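Local coordinates for protein putative cytochrome P450 120 (Synechocystis sp., PDB 2VE3) that binds heme and retinoic acid and probably works as a cytochrome P450 monooxygenase, inserting an atom of molecular oxygen into its substrate, at residues G61-Q73 with P377-R389. Residues are numbered along the deposited sequence; the frame is centred on the assembly and turned at random.
With HEM (protoporphyrin IX containing Fe), chain C.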
ATOM      1  N   GLY A  61       0.183 -15.708  -9.592  1.00 21.33           N
ATOM      2  CA  GLY A  61       0.977 -15.911 -10.793  1.00 21.15           C
ATOM      3  C   GLY A  61       0.470 -15.098 -11.963  1.00 21.35           C
ATOM      4  O   GLY A  61      -0.667 -14.617 -11.953  1.00 21.09           O
ATOM      5  N   ALA A  62       1.325 -14.960 -12.980  1.00 21.46           N
ATOM      6  CA  ALA A  62       1.050 -14.113 -14.143  1.00 21.83           C
ATOM      7  C   ALA A  62      -0.293 -14.431 -14.826  1.00 22.03           C
ATOM      8  O   ALA A  62      -1.083 -13.536 -15.126  1.00 22.34           O
ATOM      9  CB  ALA A  62       2.202 -14.205 -15.142  1.00 21.73           C
ATOM     10  N   LEU A  63      -0.551 -15.708 -15.057  1.00 22.27           N
ATOM     11  CA  LEU A  63      -1.730 -16.114 -15.815  1.00 22.23           C
ATOM     12  C   LEU A  63      -3.032 -15.890 -15.067  1.00 22.05           C
ATOM     13  O   LEU A  63      -4.021 -15.479 -15.665  1.00 22.11           O
ATOM     14  CB  LEU A  63      -1.622 -17.570 -16.274  1.00 22.55           C
ATOM     15  CG  LEU A  63      -0.603 -17.948 -17.358  1.00 22.77           C
ATOM     16  CD1 LEU A  63      -1.139 -19.129 -18.108  1.00 24.03           C
ATOM     17  CD2 LEU A  63      -0.315 -16.818 -18.338  1.00 23.64           C
ATOM     18  N   ALA A  64      -3.027 -16.169 -13.764  1.00 22.32           N
ATOM     19  CA  ALA A  64      -4.184 -15.911 -12.913  1.00 22.40           C
ATOM     20  C   ALA A  64      -4.443 -14.402 -12.798  1.00 22.63           C
ATOM     21  O   ALA A  64      -5.603 -13.966 -12.775  1.00 22.52           O
ATOM     22  CB  ALA A  64      -3.994 -16.538 -11.549  1.00 22.08           C
ATOM     23  N   ASN A  65      -3.361 -13.620 -12.763  1.00 23.07           N
ATOM     24  CA  ASN A  65      -3.444 -12.156 -12.745  1.00 23.84           C
ATOM     25  C   ASN A  65      -3.962 -11.606 -14.067  1.00 24.59           C
ATOM     26  O   ASN A  65      -4.695 -10.624 -14.093  1.00 24.18           O
ATOM     27  CB  ASN A  65      -2.091 -11.511 -12.407  1.00 23.96           C
ATOM     28  CG  ASN A  65      -1.656 -11.774 -10.984  1.00 23.42           C
ATOM     29  OD1 ASN A  65      -2.456 -12.176 -10.144  1.00 24.64           O
ATOM     30  ND2 ASN A  65      -0.376 -11.581 -10.715  1.00 24.51           N
ATOM     31  N   ARG A  66      -3.556 -12.246 -15.159  1.00 25.33           N
ATOM     32  CA  ARG A  66      -4.050 -11.923 -16.493  1.00 26.40           C
ATOM     33  C   ARG A  66      -5.568 -12.136 -16.562  1.00 25.59           C
ATOM     34  O   ARG A  66      -6.312 -11.240 -16.910  1.00 25.66           O
ATOM     35  CB  ARG A  66      -3.299 -12.777 -17.537  1.00 26.21           C
ATOM     36  CG  ARG A  66      -3.600 -12.444 -18.991  1.00 28.48           C
ATOM     37  CD  ARG A  66      -2.922 -13.422 -19.952  1.00 29.32           C
ATOM     38  NE  ARG A  66      -1.468 -13.218 -20.057  1.00 35.06           N
ATOM     39  CZ  ARG A  66      -0.638 -14.020 -20.733  1.00 37.07           C
ATOM     40  NH1 ARG A  66      -1.102 -15.093 -21.379  1.00 38.28           N
ATOM     41  NH2 ARG A  66       0.661 -13.747 -20.772  1.00 37.57           N
ATOM     42  N   PHE A  67      -6.003 -13.339 -16.205  1.00 26.12           N
ATOM     43  CA  PHE A  67      -7.414 -13.712 -16.078  1.00 25.98           C
ATOM     44  C   PHE A  67      -8.262 -12.676 -15.302  1.00 26.12           C
ATOM     45  O   PHE A  67      -9.329 -12.222 -15.771  1.00 24.77           O
ATOM     46  CB  PHE A  67      -7.459 -15.121 -15.439  1.00 26.48           C
ATOM     47  CG  PHE A  67      -8.797 -15.526 -14.874  1.00 27.32           C
ATOM     48  CD1 PHE A  67      -9.892 -15.762 -15.707  1.00 29.44           C
ATOM     49  CD2 PHE A  67      -8.951 -15.709 -13.508  1.00 28.94           C
ATOM     50  CE1 PHE A  67     -11.131 -16.144 -15.177  1.00 29.47           C
ATOM     51  CE2 PHE A  67     -10.186 -16.094 -12.968  1.00 29.97           C
ATOM     52  CZ  PHE A  67     -11.278 -16.312 -13.810  1.00 28.58           C
ATOM     53  N   LEU A  68      -7.766 -12.293 -14.125  1.00 26.35           N
ATOM     54  CA  LEU A  68      -8.475 -11.365 -13.242  1.00 26.99           C
ATOM     55  C   LEU A  68      -8.500  -9.933 -13.780  1.00 26.85           C
ATOM     56  O   LEU A  68      -9.406  -9.184 -13.468  1.00 26.94           O
ATOM     57  CB  LEU A  68      -7.872 -11.425 -11.829  1.00 26.89           C
ATOM     58  CG  LEU A  68      -8.692 -10.870 -10.662  1.00 27.68           C
ATOM     59  CD1 LEU A  68      -9.867 -11.762 -10.271  1.00 27.68           C
ATOM     60  CD2 LEU A  68      -7.771 -10.701  -9.504  1.00 27.99           C
ATOM     61  N   PHE A  69      -7.517  -9.567 -14.602  1.00 27.15           N
ATOM     62  CA  PHE A  69      -7.457  -8.221 -15.172  1.00 27.50           C
ATOM     63  C   PHE A  69      -7.816  -8.193 -16.670  1.00 28.58           C
ATOM     64  O   PHE A  69      -7.359  -7.318 -17.412  1.00 27.86           O
ATOM     65  CB  PHE A  69      -6.088  -7.566 -14.915  1.00 26.72           C
ATOM     66  CG  PHE A  69      -5.652  -7.580 -13.463  1.00 25.29           C
ATOM     67  CD1 PHE A  69      -6.540  -7.245 -12.439  1.00 23.84           C
ATOM     68  CD2 PHE A  69      -4.330  -7.895 -13.125  1.00 24.79           C
ATOM     69  CE1 PHE A  69      -6.127  -7.256 -11.102  1.00 22.77           C
ATOM     70  CE2 PHE A  69      -3.913  -7.908 -11.786  1.00 23.20           C
ATOM     71  CZ  PHE A  69      -4.818  -7.582 -10.782  1.00 23.15           C
ATOM     72  N   THR A  70      -8.666  -9.137 -17.086  1.00 29.68           N
ATOM     73  CA  THR A  70      -9.110  -9.258 -18.479  1.00 31.08           C
ATOM     74  C   THR A  70     -10.632  -9.381 -18.546  1.00 31.66           C
ATOM     75  O   THR A  70     -11.237 -10.058 -17.711  1.00 31.06           O
ATOM     76  CB  THR A  70      -8.450 -10.489 -19.171  1.00 31.36           C
ATOM     77  OG1 THR A  70      -7.035 -10.270 -19.277  1.00 32.06           O
ATOM     78  CG2 THR A  70      -9.019 -10.719 -20.576  1.00 32.67           C
ATOM     79  N   LYS A  71     -11.245  -8.716 -19.534  1.00 32.17           N
ATOM     80  CA  LYS A  71     -12.705  -8.693 -19.673  1.00 32.86           C
ATOM     81  C   LYS A  71     -13.309  -8.536 -18.289  1.00 32.95           C
ATOM     82  O   LYS A  71     -14.200  -9.295 -17.883  1.00 33.62           O
ATOM     83  CB  LYS A  71     -13.215  -9.971 -20.358  1.00 32.86           C
ATOM     84  CG  LYS A  71     -12.542 -10.275 -21.691  1.00 33.46           C
ATOM     85  CD  LYS A  71     -12.917 -11.659 -22.212  1.00 33.73           C
ATOM     86  CE  LYS A  71     -12.221 -11.964 -23.534  1.00 35.49           C
ATOM     87  NZ  LYS A  71     -10.733 -11.715 -23.494  1.00 35.52           N
ATOM     88  N   GLU A  72     -12.789  -7.546 -17.569  1.00 33.13           N
ATOM     89  CA  GLU A  72     -12.994  -7.375 -16.133  1.00 33.23           C
ATOM     90  C   GLU A  72     -14.374  -6.810 -15.766  1.00 33.84           C
ATOM     91  O   GLU A  72     -15.051  -7.312 -14.860  1.00 34.13           O
ATOM     92  CB  GLU A  72     -11.894  -6.451 -15.622  1.00 33.05           C
ATOM     93  CG  GLU A  72     -11.791  -6.334 -14.135  1.00 31.77           C
ATOM     94  CD  GLU A  72     -10.659  -5.439 -13.716  1.00 29.62           C
ATOM     95  OE1 GLU A  72      -9.869  -5.051 -14.601  1.00 25.99           O
ATOM     96  OE2 GLU A  72     -10.571  -5.124 -12.505  1.00 28.69           O
ATOM     97  N   GLN A  73     -14.765  -5.758 -16.478  1.00 34.18           N
ATOM     98  CA  GLN A  73     -16.051  -5.067 -16.327  1.00 34.49           C
ATOM     99  C   GLN A  73     -17.277  -6.003 -16.310  1.00 33.97           C
ATOM    100  O   GLN A  73     -18.212  -5.808 -15.534  1.00 34.58           O
ATOM    101  CB  GLN A  73     -16.206  -4.041 -17.464  1.00 34.61           C
ATOM    102  CG  GLN A  73     -14.895  -3.377 -17.947  1.00 36.80           C
ATOM    103  CD  GLN A  73     -13.965  -4.334 -18.706  1.00 38.30           C
ATOM    104  OE1 GLN A  73     -14.412  -5.335 -19.266  1.00 40.95           O
ATOM    105  NE2 GLN A  73     -12.672  -4.025 -18.724  1.00 37.89           N
ATOM    106  N   PRO A 377       6.386 -12.892 -18.435  1.00 32.73           N
ATOM    107  CA  PRO A 377       5.028 -12.612 -18.920  1.00 31.98           C
ATOM    108  C   PRO A 377       4.431 -11.344 -18.295  1.00 31.07           C
ATOM    109  O   PRO A 377       4.929 -10.874 -17.269  1.00 31.39           O
ATOM    110  CB  PRO A 377       4.231 -13.854 -18.492  1.00 31.99           C
ATOM    111  CG  PRO A 377       5.065 -14.529 -17.457  1.00 32.89           C
ATOM    112  CD  PRO A 377       6.484 -14.237 -17.839  1.00 32.79           C
ATOM    113  N   PRO A 378       3.414 -10.746 -18.939  1.00 30.10           N
ATOM    114  CA  PRO A 378       2.688  -9.646 -18.298  1.00 29.22           C
ATOM    115  C   PRO A 378       2.103 -10.050 -16.948  1.00 28.12           C
ATOM    116  O   PRO A 378       1.757 -11.214 -16.751  1.00 27.70           O
ATOM    117  CB  PRO A 378       1.554  -9.349 -19.287  1.00 29.53           C
ATOM    118  CG  PRO A 378       2.096  -9.795 -20.618  1.00 30.36           C
ATOM    119  CD  PRO A 378       2.927 -11.009 -20.311  1.00 29.97           C
ATOM    120  N   PHE A 379       2.015  -9.091 -16.029  1.00 27.14           N
ATOM    121  CA  PHE A 379       1.350  -9.289 -14.713  1.00 26.27           C
ATOM    122  C   PHE A 379       2.137 -10.176 -13.751  1.00 25.10           C
ATOM    123  O   PHE A 379       1.565 -10.842 -12.880  1.00 24.71           O
ATOM    124  CB  PHE A 379      -0.100  -9.784 -14.876  1.00 26.71           C
ATOM    125  CG  PHE A 379      -0.977  -8.854 -15.678  1.00 27.24           C
ATOM    126  CD1 PHE A 379      -1.320  -7.596 -15.182  1.00 28.66           C
ATOM    127  CD2 PHE A 379      -1.456  -9.234 -16.930  1.00 28.88           C
ATOM    128  CE1 PHE A 379      -2.133  -6.726 -15.921  1.00 28.08           C
ATOM    129  CE2 PHE A 379      -2.281  -8.370 -17.683  1.00 29.15           C
ATOM    130  CZ  PHE A 379      -2.612  -7.118 -17.171  1.00 28.46           C
ATOM    131  N   ALA A 380       3.457 -10.131 -13.906  1.00 23.69           N
ATOM    132  CA  ALA A 380       4.394 -10.912 -13.112  1.00 22.63           C
ATOM    133  C   ALA A 380       4.903 -10.120 -11.885  1.00 21.70           C
ATOM    134  O   ALA A 380       5.207 -10.685 -10.823  1.00 21.64           O
ATOM    135  CB  ALA A 380       5.559 -11.346 -14.007  1.00 22.07           C
ATOM    136  N   HIS A 381       5.000  -8.806 -12.059  1.00 20.94           N
ATOM    137  CA  HIS A 381       5.372  -7.871 -11.015  1.00 19.79           C
ATOM    138  C   HIS A 381       4.138  -6.981 -10.853  1.00 19.48           C
ATOM    139  O   HIS A 381       3.846  -6.134 -11.695  1.00 19.74           O
ATOM    140  CB  HIS A 381       6.600  -7.087 -11.473  1.00 19.78           C
ATOM    141  CG  HIS A 381       7.140  -6.117 -10.466  1.00 18.71           C
ATOM    142  ND1 HIS A 381       7.779  -6.513  -9.311  1.00 17.28           N
ATOM    143  CD2 HIS A 381       7.190  -4.766 -10.474  1.00 16.99           C
ATOM    144  CE1 HIS A 381       8.165  -5.449  -8.635  1.00 15.14           C
ATOM    145  NE2 HIS A 381       7.826  -4.377  -9.322  1.00 17.93           N
ATOM    146  N   VAL A 382       3.378  -7.229  -9.789  1.00 18.67           N
ATOM    147  CA  VAL A 382       2.126  -6.524  -9.543  1.00 17.14           C
ATOM    148  C   VAL A 382       1.984  -5.925  -8.124  1.00 16.35           C
ATOM    149  O   VAL A 382       0.960  -6.147  -7.466  1.00 16.16           O
ATOM    150  CB  VAL A 382       0.901  -7.410  -9.882  1.00 16.86           C
ATOM    151  CG1 VAL A 382       0.787  -7.616 -11.407  1.00 17.62           C
ATOM    152  CG2 VAL A 382       0.929  -8.753  -9.111  1.00 17.78           C
ATOM    153  N   PRO A 383       2.978  -5.133  -7.677  1.00 15.56           N
ATOM    154  CA  PRO A 383       2.944  -4.499  -6.345  1.00 15.68           C
ATOM    155  C   PRO A 383       1.811  -3.446  -6.241  1.00 15.15           C
ATOM    156  O   PRO A 383       1.319  -3.176  -5.152  1.00 14.25           O
ATOM    157  CB  PRO A 383       4.324  -3.833  -6.233  1.00 14.99           C
ATOM    158  CG  PRO A 383       4.720  -3.564  -7.687  1.00 16.81           C
ATOM    159  CD  PRO A 383       4.184  -4.741  -8.445  1.00 15.83           C
ATOM    160  N   PHE A 384       1.400  -2.886  -7.383  1.00 15.33           N
ATOM    161  CA  PHE A 384       0.310  -1.901  -7.455  1.00 15.09           C
ATOM    162  C   PHE A 384      -0.963  -2.462  -8.092  1.00 15.63           C
ATOM    163  O   PHE A 384      -1.877  -1.701  -8.442  1.00 16.58           O
ATOM    164  CB  PHE A 384       0.763  -0.646  -8.210  1.00 15.10           C
ATOM    165  CG  PHE A 384       1.974   0.025  -7.598  1.00 15.35           C
ATOM    166  CD1 PHE A 384       1.858   0.790  -6.427  1.00 15.23           C
ATOM    167  CD2 PHE A 384       3.237  -0.133  -8.170  1.00 14.95           C
ATOM    168  CE1 PHE A 384       2.972   1.411  -5.858  1.00 13.67           C
ATOM    169  CE2 PHE A 384       4.359   0.488  -7.604  1.00 12.24           C
ATOM    170  CZ  PHE A 384       4.223   1.256  -6.452  1.00 13.17           C
ATOM    171  N   GLY A 385      -1.030  -3.777  -8.237  1.00 15.23           N
ATOM    172  CA  GLY A 385      -2.167  -4.422  -8.878  1.00 16.32           C
ATOM    173  C   GLY A 385      -2.138  -4.257 -10.391  1.00 16.78           C
ATOM    174  O   GLY A 385      -1.064  -4.175 -11.012  1.00 17.37           O
ATOM    175  N   GLY A 386      -3.320  -4.209 -10.987  1.00 16.79           N
ATOM    176  CA  GLY A 386      -3.444  -4.001 -12.427  1.00 17.34           C
ATOM    177  C   GLY A 386      -4.904  -3.840 -12.781  1.00 17.76           C
ATOM    178  O   GLY A 386      -5.773  -3.824 -11.891  1.00 16.85           O
ATOM    179  N   GLY A 387      -5.165  -3.724 -14.083  1.00 18.39           N
ATOM    180  CA  GLY A 387      -6.511  -3.495 -14.628  1.00 19.24           C
ATOM    181  C   GLY A 387      -7.225  -2.246 -14.126  1.00 19.92           C
ATOM    182  O   GLY A 387      -6.617  -1.192 -13.969  1.00 19.89           O
ATOM    183  N   LEU A 388      -8.520  -2.389 -13.854  1.00 20.27           N
ATOM    184  CA  LEU A 388      -9.384  -1.271 -13.480  1.00 20.78           C
ATOM    185  C   LEU A 388      -9.150  -0.623 -12.114  1.00 21.05           C
ATOM    186  O   LEU A 388      -9.555   0.523 -11.897  1.00 21.88           O
ATOM    187  CB  LEU A 388     -10.879  -1.654 -13.640  1.00 21.25           C
ATOM    188  CG  LEU A 388     -11.447  -1.824 -15.073  1.00 20.77           C
ATOM    189  CD1 LEU A 388     -12.892  -2.300 -15.036  1.00 20.73           C
ATOM    190  CD2 LEU A 388     -11.328  -0.556 -15.932  1.00 22.35           C
ATOM    191  N   ARG A 389      -8.490  -1.333 -11.208  1.00 20.94           N
ATOM    192  CA  ARG A 389      -8.322  -0.889  -9.831  1.00 20.06           C
ATOM    193  C   ARG A 389      -6.856  -0.626  -9.485  1.00 20.25           C
ATOM    194  O   ARG A 389      -6.525  -0.365  -8.319  1.00 19.26           O
ATOM    195  CB  ARG A 389      -8.892  -1.943  -8.873  1.00 20.40           C
ATOM    196  CG  ARG A 389     -10.400  -2.145  -8.991  1.00 20.39           C
ATOM    197  CD  ARG A 389     -11.091  -1.051  -8.224  1.00 19.21           C
ATOM    198  NE  ARG A 389     -12.529  -1.113  -8.349  1.00 22.26           N
ATOM    199  CZ  ARG A 389     -13.390  -0.513  -7.536  1.00 20.93           C
ATOM    200  NH1 ARG A 389     -12.970   0.207  -6.495  1.00 20.84           N
ATOM    201  NH2 ARG A 389     -14.679  -0.651  -7.773  1.00 23.16           N
TER
HETATM  202  CHA HEM C1444      -5.196   0.677  -5.127  1.00 15.28           C
HETATM  203  CHB HEM C1444      -0.843  -0.999  -3.757  1.00 15.04           C
HETATM  204  CHC HEM C1444       0.436   3.461  -2.293  1.00 14.33           C
HETATM  205  CHD HEM C1444      -4.052   5.021  -3.126  1.00 15.48           C
HETATM  206  C1A HEM C1444      -4.131  -0.188  -4.910  1.00 15.75           C
HETATM  207  C2A HEM C1444      -4.060  -1.601  -5.233  1.00 16.53           C
HETATM  208  C3A HEM C1444      -2.844  -2.049  -4.864  1.00 15.64           C
HETATM  209  C4A HEM C1444      -2.125  -0.946  -4.277  1.00 14.57           C
HETATM  210  CMA HEM C1444      -2.282  -3.478  -4.992  1.00 12.91           C
HETATM  211  CAA HEM C1444      -5.174  -2.413  -5.936  1.00 17.66           C
HETATM  212  CBA HEM C1444      -6.111  -3.108  -4.952  1.00 22.28           C
HETATM  213  CGA HEM C1444      -7.242  -3.713  -5.758  1.00 23.09           C
HETATM  214  O1A HEM C1444      -6.948  -4.619  -6.592  1.00 24.72           O
HETATM  215  O2A HEM C1444      -8.422  -3.295  -5.566  1.00 20.81           O
HETATM  216  C1B HEM C1444      -0.104   0.067  -3.282  1.00 12.51           C
HETATM  217  C2B HEM C1444       1.302   0.049  -2.905  1.00 12.92           C
HETATM  218  C3B HEM C1444       1.657   1.288  -2.507  1.00 12.23           C
HETATM  219  C4B HEM C1444       0.486   2.118  -2.616  1.00 13.05           C
HETATM  220  CMB HEM C1444       2.204  -1.204  -2.978  1.00 10.82           C
HETATM  221  CAB HEM C1444       3.035   1.808  -1.983  1.00 15.23           C
HETATM  222  CBB HEM C1444       4.217   1.368  -2.443  1.00 16.01           C
HETATM  223  C1C HEM C1444      -0.642   4.303  -2.429  1.00 13.00           C
HETATM  224  C2C HEM C1444      -0.658   5.730  -2.178  1.00 13.34           C
HETATM  225  C3C HEM C1444      -1.902   6.172  -2.409  1.00 14.01           C
HETATM  226  C4C HEM C1444      -2.713   5.017  -2.798  1.00 14.88           C
HETATM  227  CMC HEM C1444       0.576   6.576  -1.760  1.00 12.86           C
HETATM  228  CAC HEM C1444      -2.415   7.638  -2.317  1.00 15.51           C
HETATM  229  CBC HEM C1444      -2.609   8.286  -1.163  1.00 17.19           C
HETATM  230  C1D HEM C1444      -4.791   3.982  -3.653  1.00 14.67           C
HETATM  231  C2D HEM C1444      -6.215   4.027  -3.854  1.00 16.13           C
HETATM  232  C3D HEM C1444      -6.585   2.674  -4.472  1.00 14.38           C
HETATM  233  C4D HEM C1444      -5.333   1.954  -4.608  1.00 15.82           C
HETATM  234  CMD HEM C1444      -7.165   5.202  -3.505  1.00 16.86           C
HETATM  235  CAD HEM C1444      -7.985   2.171  -4.892  1.00 15.12           C
HETATM  236  CBD HEM C1444      -8.065   2.213  -6.417  1.00 14.58           C
HETATM  237  CGD HEM C1444      -9.427   1.764  -6.889  1.00 17.76           C
HETATM  238  O1D HEM C1444      -9.720   1.988  -8.090  1.00 18.96           O
HETATM  239  O2D HEM C1444     -10.231   1.191  -6.094  1.00 19.97           O
HETATM  240  NA  HEM C1444      -2.938   0.172  -4.330  1.00 14.51           N
HETATM  241  NB  HEM C1444      -0.576   1.345  -3.076  1.00 13.52           N
HETATM  242  NC  HEM C1444      -1.913   3.892  -2.796  1.00 14.17           N
HETATM  243  ND  HEM C1444      -4.299   2.758  -4.118  1.00 15.52           N
HETATM  244 FE   HEM C1444      -2.305   2.135  -3.832  1.00 15.89          FE
HETATM  245  O   HOH W   1      -8.364  -4.396 -11.159  1.00 18.73           O
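Phe69 lays one ring face over the backbone of Gly386 and Gly387: Gly386 CA sits 4.0 Å from the ring centroid and only 11° off the ring normal, a CH-pi contact. Phe69 CE1 comes within 3.5 Å of Gly386 O, over the same face. At its edge, Phe69 CD2 meets Phe379 CD1 at 3.7 Å, the two ring planes inclined at 52°. An alanine in place of Phe69 would probably leave the Gly386 backbone without its aromatic cover and take away one flank of the Phe379 ring. Glu72 OE1 and Phe69 CB close in on Gly387 CA.

Polar bonds fasten both ends. Asn65 ND2 donates to Phe379 O at 3.0 Å, almost straight and in the amide plane; CG beside the backbone N (chi1 -68°) brings the amide to that carbonyl, while Ala62 CA adds a CH···O contact to it. At the other end Glu72, fully extended, accepts Leu388 N at 3.1 Å on the syn side of OE1, somewhat out of the carboxylate plane. A water held by Arg389 N also bridges Glu72 OE2 and Gly386 O, tying the carboxylate to the backbone a second time.

Phe384 to Arg389 open the P450 heme-binding signature that continues to Cys391, the probable axial ligand. Arg389 NH1 donates to heme O2D at 2.9 Å. Tyr344 of strand 341-345 meets the Phe69 ring edge-to-face and hydrogen-bonds the heme, while Arg323 of strand 320-325 touches both Phe69 and Arg389. Helix 62-68 rests on the mixed sheet through Asn65 and Leu68, which touch strand 341-345, and helix 302-314 packs against Pro383 and Phe384.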